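Long-range contacts in folylpolyglutamate synthase protein FOLC (Mycobacterium tuberculosis, PDB 2VOR), which probably adds L-glutamate to dihydropteroate and, one residue after another, to tetrahydrofolate, spending ATP with the help of a divalent metal: residues 25-30 with 118-123; 95-100 with 172-177; 125-130 with 156-161. All blocks are in the same frame, centred on the assembly; numbering follows the deposited sequence.

Contact 1. Residues 25-30 with 118-123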
# COMPACT_ATOMS: atom_id res chain seq x y z
N ALA A 25 -7.70 24.88 -6.26
CA ALA A 25 -8.90 25.29 -5.57
C ALA A 25 -9.96 24.25 -5.82
O ALA A 25 -10.68 23.84 -4.89
CB ALA A 25 -9.42 26.71 -6.03
N SER A 26 -10.06 23.86 -7.10
CA SER A 26 -11.06 22.88 -7.59
C SER A 26 -10.75 21.56 -6.94
O SER A 26 -11.66 20.89 -6.50
CB SER A 26 -10.99 22.71 -9.13
OG SER A 26 -11.22 23.92 -9.84
N LEU A 27 -9.48 21.19 -6.88
CA LEU A 27 -9.11 19.94 -6.24
C LEU A 27 -9.50 19.90 -4.75
O LEU A 27 -10.09 18.92 -4.33
CB LEU A 27 -7.65 19.56 -6.46
CG LEU A 27 -7.20 18.26 -5.80
CD1 LEU A 27 -7.61 17.06 -6.62
CD2 LEU A 27 -5.71 18.23 -5.57
N LEU A 28 -9.25 20.98 -3.99
CA LEU A 28 -9.67 21.04 -2.56
C LEU A 28 -11.18 21.00 -2.42
O LEU A 28 -11.73 20.36 -1.48
CB LEU A 28 -9.14 22.29 -1.85
CG LEU A 28 -7.63 22.27 -1.93
CD1 LEU A 28 -7.02 23.58 -1.40
CD2 LEU A 28 -7.06 21.02 -1.22
N GLN A 29 -11.83 21.69 -3.37
CA GLN A 29 -13.29 21.78 -3.40
C GLN A 29 -13.96 20.40 -3.61
O GLN A 29 -14.98 20.09 -2.99
CB GLN A 29 -13.70 22.75 -4.51
CG GLN A 29 -15.13 23.23 -4.45
CD GLN A 29 -15.43 24.11 -5.65
OE1 GLN A 29 -14.70 24.06 -6.65
NE2 GLN A 29 -16.50 24.92 -5.56
N VAL A 30 -13.36 19.59 -4.47
CA VAL A 30 -13.83 18.25 -4.67
C VAL A 30 -13.56 17.39 -3.45
O VAL A 30 -14.43 16.63 -3.04
CB VAL A 30 -13.17 17.61 -5.93
CG1 VAL A 30 -13.39 16.14 -5.91
CG2 VAL A 30 -13.69 18.27 -7.23
N ALA A 118 -6.06 19.04 -12.54
CA ALA A 118 -7.10 19.27 -13.53
C ALA A 118 -7.88 17.99 -13.98
O ALA A 118 -9.13 17.98 -13.95
CB ALA A 118 -6.53 20.05 -14.75
N GLN A 119 -7.16 16.92 -14.39
CA GLN A 119 -7.78 15.68 -14.86
C GLN A 119 -8.59 14.96 -13.80
O GLN A 119 -9.56 14.29 -14.13
CB GLN A 119 -6.71 14.71 -15.42
CG GLN A 119 -5.89 15.34 -16.53
CD GLN A 119 -4.57 14.59 -16.86
OE1 GLN A 119 -3.87 14.02 -15.98
NE2 GLN A 119 -4.23 14.60 -18.15
N TYR A 120 -8.15 15.03 -12.55
CA TYR A 120 -8.90 14.48 -11.43
C TYR A 120 -10.24 15.20 -11.17
O TYR A 120 -11.28 14.55 -10.98
CB TYR A 120 -8.03 14.56 -10.19
CG TYR A 120 -8.56 14.01 -8.88
CD1 TYR A 120 -8.11 12.80 -8.40
CD2 TYR A 120 -9.44 14.76 -8.05
CE1 TYR A 120 -8.56 12.29 -7.19
CE2 TYR A 120 -9.91 14.28 -6.81
CZ TYR A 120 -9.46 13.03 -6.39
OH TYR A 120 -9.83 12.52 -5.15
N VAL A 121 -10.23 16.54 -11.11
CA VAL A 121 -11.45 17.30 -11.06
C VAL A 121 -12.35 17.03 -12.29
O VAL A 121 -13.55 16.82 -12.17
CB VAL A 121 -11.16 18.80 -10.85
CG1 VAL A 121 -12.44 19.58 -11.02
CG2 VAL A 121 -10.63 19.01 -9.42
N ALA A 122 -11.76 16.93 -13.46
CA ALA A 122 -12.50 16.72 -14.70
C ALA A 122 -13.14 15.37 -14.65
O ALA A 122 -14.25 15.22 -15.15
CB ALA A 122 -11.53 16.79 -15.93
N THR A 123 -12.43 14.37 -14.09
CA THR A 123 -12.93 13.02 -13.99
C THR A 123 -14.07 12.96 -13.00
O THR A 123 -15.05 12.28 -13.23
CB THR A 123 -11.83 11.98 -13.58
OG1 THR A 123 -10.69 12.09 -14.48
CG2 THR A 123 -12.40 10.61 -13.69
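Val121 and Tyr120 carry helix 117-139 against helix 23-34 through apolar contacts. Val121 reaches the backbone: its CG2 methyl lies 3.5 Å from Leu27 N and 3.6 Å from Ser26 C. Small, branched valine suits this spot, where the two helical segments come nearest and the CA atoms of Leu27 and Val121 stand 6.0 Å apart. CB of Ser26, a short residue that leaves room, meets the same methyl at 3.7 Å, and Val30 CG2 closes in on it at 3.8 Å.

The second group gathers round the aromatic ring. Leu27 crosses Tyr120 at about a right angle; with its CG anti to the backbone N (chi1 179°), it sends CD1 to 3.3 Å from Tyr120 CD2. Val30 CG1 meets the same ring at CE2, 4.0 Å away. Both methyls approach the ring obliquely.

Polar links lie outside this apolar seam: Tyr120 OH is hydrogen-bonded to Glu31, one residue beyond Val30, which ties the ring's far end to the same helix.

The short segments diverge by 44° with axes 9.2 Å apart, so helix 23-34 rests across the start of helix 117-139, while Tyr120 also packs on Leu155 and Met158 of helix 151-165.

Contact 2. Residues 95-100 with 172-177. With CO (cobalt (II) ion), chain D; ACP (phosphomethylphosphonic acid adenylate ester), chain B.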
# COMPACT_ATOMS: atom_id res chain seq x y z
N ARG A 95 -3.39 2.48 -12.80
CA ARG A 95 -3.18 1.94 -11.49
C ARG A 95 -3.94 2.76 -10.46
O ARG A 95 -3.83 4.01 -10.41
CB ARG A 95 -1.70 1.87 -11.16
CG ARG A 95 -1.49 1.70 -9.69
CD ARG A 95 -0.12 1.31 -9.33
NE ARG A 95 0.99 2.21 -9.83
CZ ARG A 95 1.19 3.49 -9.47
NH1 ARG A 95 0.37 4.09 -8.66
NH2 ARG A 95 2.25 4.18 -9.93
N THR A 96 -4.77 2.08 -9.66
CA THR A 96 -5.41 2.78 -8.56
C THR A 96 -4.95 2.11 -7.29
O THR A 96 -4.93 0.88 -7.22
CB THR A 96 -6.93 2.86 -8.68
OG1 THR A 96 -7.48 3.74 -7.65
CG2 THR A 96 -7.58 1.46 -8.66
N THR A 97 -4.44 2.93 -6.36
CA THR A 97 -3.91 2.50 -5.12
C THR A 97 -4.52 3.32 -3.97
O THR A 97 -5.12 4.34 -4.19
CB THR A 97 -2.34 2.62 -5.03
OG1 THR A 97 -1.93 3.96 -5.36
CG2 THR A 97 -1.59 1.49 -5.88
N SER A 98 -4.39 2.83 -2.74
CA SER A 98 -4.90 3.53 -1.56
C SER A 98 -4.19 3.05 -0.34
O SER A 98 -3.50 2.00 -0.39
CB SER A 98 -6.42 3.41 -1.38
OG SER A 98 -6.79 2.06 -1.30
N PRO A 99 -4.26 3.85 0.74
CA PRO A 99 -4.73 5.27 0.65
C PRO A 99 -3.66 6.19 0.02
O PRO A 99 -2.53 5.75 -0.14
CB PRO A 99 -4.87 5.70 2.14
CG PRO A 99 -4.00 4.81 2.91
CD PRO A 99 -3.61 3.54 2.04
N HIS A 100 -3.94 7.49 -0.21
CA HIS A 100 -2.84 8.40 -0.65
C HIS A 100 -1.98 8.93 0.49
O HIS A 100 -2.44 8.97 1.60
CB HIS A 100 -3.38 9.57 -1.46
CG HIS A 100 -4.21 10.51 -0.66
ND1 HIS A 100 -5.58 10.45 -0.64
CD2 HIS A 100 -3.85 11.47 0.22
CE1 HIS A 100 -6.04 11.39 0.18
NE2 HIS A 100 -5.01 12.04 0.69
N VAL A 172 -4.18 -1.98 -12.86
CA VAL A 172 -3.72 -2.59 -11.63
C VAL A 172 -4.52 -1.95 -10.46
O VAL A 172 -4.48 -0.70 -10.24
CB VAL A 172 -2.25 -2.24 -11.44
CG1 VAL A 172 -1.71 -2.97 -10.28
CG2 VAL A 172 -1.45 -2.56 -12.75
N VAL A 173 -5.25 -2.79 -9.74
CA VAL A 173 -6.31 -2.34 -8.89
C VAL A 173 -6.10 -2.91 -7.51
O VAL A 173 -6.22 -4.12 -7.28
CB VAL A 173 -7.69 -2.80 -9.39
CG1 VAL A 173 -8.74 -2.13 -8.53
CG2 VAL A 173 -7.91 -2.42 -10.82
N GLU A 174 -5.72 -2.03 -6.61
CA GLU A 174 -5.67 -2.30 -5.19
C GLU A 174 -7.05 -2.15 -4.48
O GLU A 174 -7.82 -1.20 -4.68
CB GLU A 174 -4.63 -1.35 -4.55
CG GLU A 174 -4.52 -1.52 -3.11
CD GLU A 174 -3.54 -0.57 -2.48
OE1 GLU A 174 -2.81 0.23 -3.18
OE2 GLU A 174 -3.49 -0.63 -1.24
N VAL A 175 -7.35 -3.16 -3.67
CA VAL A 175 -8.53 -3.17 -2.84
C VAL A 175 -8.47 -2.03 -1.81
O VAL A 175 -7.37 -1.68 -1.26
CB VAL A 175 -8.72 -4.60 -2.24
CG1 VAL A 175 -9.47 -4.60 -0.95
CG2 VAL A 175 -9.45 -5.48 -3.28
N GLY A 176 -9.61 -1.37 -1.61
CA GLY A 176 -9.66 -0.34 -0.55
C GLY A 176 -9.65 -1.03 0.83
O GLY A 176 -8.84 -0.68 1.69
N MET A 177 -10.56 -1.97 1.04
CA MET A 177 -10.60 -2.71 2.29
C MET A 177 -11.21 -4.04 1.97
O MET A 177 -12.12 -4.09 1.13
CB MET A 177 -11.54 -1.98 3.26
CG MET A 177 -11.19 -2.14 4.72
SD MET A 177 -12.27 -1.02 5.68
CE MET A 177 -12.24 0.43 4.57
CO CO D . -2.14 0.43 0.17
PG ACP B . -1.20 0.86 3.19
O1G ACP B . -0.87 1.21 1.45
O2G ACP B . -2.60 1.18 3.78
O3G ACP B . -0.07 1.51 3.93
PB ACP B . -0.47 -1.83 2.00
O1B ACP B . -1.02 -3.18 2.15
O2B ACP B . -0.92 -1.23 0.72
C3B ACP B . -1.45 -0.95 3.29
PA ACP B . 2.11 -1.06 1.40
O1A ACP B . 1.95 0.47 1.69
O2A ACP B . 3.33 -1.57 0.67
O3A ACP B . 1.06 -1.96 2.33
O5' ACP B . 3.12 -1.12 2.79
C5' ACP B . 2.78 -0.56 4.15
C4' ACP B . 3.87 -0.83 5.17
O4' ACP B . 3.83 -2.27 5.31
C3' ACP B . 5.24 -0.58 4.55
O3' ACP B . 5.74 0.72 4.84
C2' ACP B . 6.15 -1.62 5.19
O2' ACP B . 6.55 -1.23 6.51
C1' ACP B . 5.21 -2.77 5.40
N9 ACP B . 5.18 -3.87 4.38
C8 ACP B . 5.03 -3.78 3.02
N7 ACP B . 5.00 -5.00 2.47
C5 ACP B . 5.16 -5.87 3.49
C6 ACP B . 5.19 -7.25 3.57
N6 ACP B . 5.09 -8.00 2.47
N1 ACP B . 5.31 -7.80 4.79
C2 ACP B . 5.45 -7.09 5.89
N3 ACP B . 5.42 -5.77 5.87
C4 ACP B . 5.25 -5.16 4.69
O HOH W 1 -7.77 1.50 -4.46
O HOH W 2 -6.19 0.03 0.71
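Glu174 reaches across to the turn after strand 93-96 and joins it both to the metal and to a backbone N-H. Its side chain is fully extended, CG anti to the backbone N (chi1 179°), which carries the carboxylate beyond the strand end. OE2 binds the cobalt ion at 2.2 Å, and Ser98 O binds the same ion; the closeness of these two oxygens is thus explained by the shared metal. OE1 accepts from Ser98 N at 3.1 Å, the N-H arriving from above the carboxylate plane, 75° out of it, and has a further hydrogen-bond partner outside the two segments; the Lys75 and Thr76 side chains come within about 3 Å of that of Glu174 (nearest atoms). OE1 and OE2 of Glu174 thus have different tasks, and metal and amide together limit the carboxylate's rotation.

Behind this site the strands pair in parallel. Thr96 uses both of its backbone groups: its N donates to Val172 O at 2.9 Å, and its O receives Glu174 N at 3.1 Å in a nearly straight bond (170° at the hydrogen). Its hydroxyl is bonded to Arg107 O, while the CG2 methyl touches Val173 CG1 at 3.8 Å; beta-branched residues suit such extended backbone. Arg95 turns its charged end away to a salt bridge with Asp83.

Past the strand ends water takes over. One water donates to Glu174 O at 2.7 Å; another links Ser98 OG, 2.9 Å away, with Val175 O.

Thr76 OG1 and two oxygens of the ATP analogue ACP, O1G and O2B, bind the same ion. The Glu174 carboxylate and the Ser98 carbonyl thus hold a divalent ion against the beta and gamma phosphates, consistent with the magnesium-assisted phosphate transfer of Mur-type ligases.

Contact 3. Residues 125-130 with 156-161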
# COMPACT_ATOMS: atom_id res chain seq x y z
N ARG A 125 -16.08 15.59 -12.40
CA ARG A 125 -17.25 16.22 -13.02
C ARG A 125 -17.97 15.34 -14.01
O ARG A 125 -19.18 15.42 -14.17
CB ARG A 125 -16.89 17.54 -13.70
CG ARG A 125 -16.54 18.66 -12.76
CD ARG A 125 -16.10 19.84 -13.60
NE ARG A 125 -15.86 20.99 -12.74
CZ ARG A 125 -16.83 21.72 -12.19
NH1 ARG A 125 -18.12 21.44 -12.47
NH2 ARG A 125 -16.50 22.71 -11.37
N GLU A 126 -17.24 14.48 -14.67
CA GLU A 126 -17.76 13.76 -15.77
C GLU A 126 -18.75 12.71 -15.23
O GLU A 126 -19.87 12.52 -15.82
CB GLU A 126 -16.59 13.17 -16.55
CG GLU A 126 -16.83 11.91 -17.34
CD GLU A 126 -15.50 11.12 -17.65
OE1 GLU A 126 -14.41 11.61 -17.33
OE2 GLU A 126 -15.55 9.99 -18.21
N ILE A 127 -18.36 12.06 -14.13
CA ILE A 127 -19.22 11.09 -13.44
C ILE A 127 -20.29 11.65 -12.43
O ILE A 127 -21.26 10.97 -12.10
CB ILE A 127 -18.39 9.91 -12.83
CG1 ILE A 127 -17.83 10.25 -11.46
CG2 ILE A 127 -17.31 9.47 -13.80
CD1 ILE A 127 -17.58 8.96 -10.53
N GLU A 128 -20.15 12.90 -11.97
CA GLU A 128 -21.06 13.42 -10.93
C GLU A 128 -22.60 13.34 -11.22
O GLU A 128 -23.39 13.06 -10.30
CB GLU A 128 -20.63 14.81 -10.50
CG GLU A 128 -21.33 15.31 -9.22
CD GLU A 128 -21.04 16.80 -8.96
OE1 GLU A 128 -21.31 17.65 -9.87
OE2 GLU A 128 -20.49 17.10 -7.87
N PRO A 129 -23.02 13.61 -12.48
CA PRO A 129 -24.45 13.53 -12.78
C PRO A 129 -25.05 12.13 -12.55
O PRO A 129 -26.23 12.01 -12.10
CB PRO A 129 -24.51 13.91 -14.29
CG PRO A 129 -23.30 14.74 -14.54
CD PRO A 129 -22.24 14.24 -13.56
N LEU A 130 -24.25 11.10 -12.86
CA LEU A 130 -24.61 9.71 -12.59
C LEU A 130 -24.47 9.33 -11.11
O LEU A 130 -25.28 8.56 -10.59
CB LEU A 130 -23.85 8.74 -13.51
CG LEU A 130 -23.96 8.88 -15.05
CD1 LEU A 130 -25.41 8.96 -15.48
CD2 LEU A 130 -23.14 10.03 -15.70
N THR A 156 -13.34 5.00 -6.72
CA THR A 156 -13.23 3.85 -7.53
C THR A 156 -13.87 4.14 -8.88
O THR A 156 -13.26 3.91 -9.92
CB THR A 156 -13.87 2.66 -6.79
OG1 THR A 156 -13.14 2.45 -5.57
CG2 THR A 156 -13.83 1.36 -7.63
N ALA A 157 -15.10 4.65 -8.91
CA ALA A 157 -15.76 4.95 -10.16
C ALA A 157 -14.89 5.90 -11.04
O ALA A 157 -14.93 5.82 -12.29
CB ALA A 157 -17.10 5.56 -9.91
N MET A 158 -14.21 6.84 -10.37
CA MET A 158 -13.40 7.85 -11.00
C MET A 158 -12.20 7.15 -11.65
O MET A 158 -11.85 7.43 -12.81
CB MET A 158 -12.92 8.93 -9.97
CG MET A 158 -13.98 9.98 -9.58
SD MET A 158 -13.44 11.04 -8.24
CE MET A 158 -12.02 11.87 -9.03
N ALA A 159 -11.55 6.27 -10.90
CA ALA A 159 -10.39 5.56 -11.44
C ALA A 159 -10.81 4.73 -12.66
O ALA A 159 -10.12 4.78 -13.74
CB ALA A 159 -9.73 4.70 -10.39
N PHE A 160 -11.90 3.95 -12.50
CA PHE A 160 -12.39 3.08 -13.60
C PHE A 160 -12.74 3.87 -14.87
O PHE A 160 -12.44 3.42 -15.98
CB PHE A 160 -13.62 2.23 -13.21
CG PHE A 160 -13.33 1.16 -12.18
CD1 PHE A 160 -12.14 0.45 -12.19
CD2 PHE A 160 -14.30 0.82 -11.25
CE1 PHE A 160 -11.89 -0.56 -11.27
CE2 PHE A 160 -14.06 -0.20 -10.33
CZ PHE A 160 -12.87 -0.89 -10.33
N ALA A 161 -13.41 5.01 -14.68
CA ALA A 161 -13.80 5.89 -15.79
C ALA A 161 -12.60 6.58 -16.42
O ALA A 161 -12.60 6.79 -17.64
CB ALA A 161 -14.78 6.92 -15.30
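Ile127 turns CG1 between its own backbone N and carbonyl carbon (chi1 84°) and then extends it (chi2 153°), which carries CD1 out to helix 151-165. There CD1 meets Ala157 CB at 3.5 Å, tighter than usual for two carbons, and Met158 CG at 3.9 Å. The other branch, CG2, lies beside the backbone N and reaches Ala161 CB, also at 3.9 Å. One isoleucine therefore spans a full helical turn, its two branches serving alanines four residues apart.

Alanine suits both positions because a lone methyl lets the larger side chain come down onto the helix. Met158 meets Ile127 at about a right angle through its CG, and its chain, bent at chi3, also packs on Tyr120, Thr123 and Tyr124 of helix 117-139. The carboxylate of Glu126 passes Ala161 loosely, OE2 to CB 4.3 Å, at the exposed border, where Asp165 brings a like charge close to it.

The short axes stand 10.0 Å apart and make an angle of 124°. Ala157 also touches Leu53 of helix 48-57, and Ala159 packs on Ile108 of strand 108-110. Such a layer of helices over a largely parallel sheet is characteristic of the P-loop nucleotide-binding fold of the Mur ligase middle domain.

How the contacts relate
Contacts 1 and 3 share helix 117-139, their centres 12 Å apart, and meet directly: Thr123 CG2 lies 3.3 Å from Met158 O. Near its own N-terminal end helix 117-139 thus lies against helix 23-34, and further along against helix 151-165. Contact 3 in turn touches contact 2, where Ala159 CB sits 3.7 Å from Thr96 OG1, so helix 151-165 rests on the sheet before the chain enters strand 170-174. Contacts 1 and 2 do not touch; their nearest atoms are about 7 Å apart. Only contact 2 reaches ACP and the cobalt ion bound to it, whereas contacts 1 and 3 belong to the helical layer away from the nucleotide and metal site.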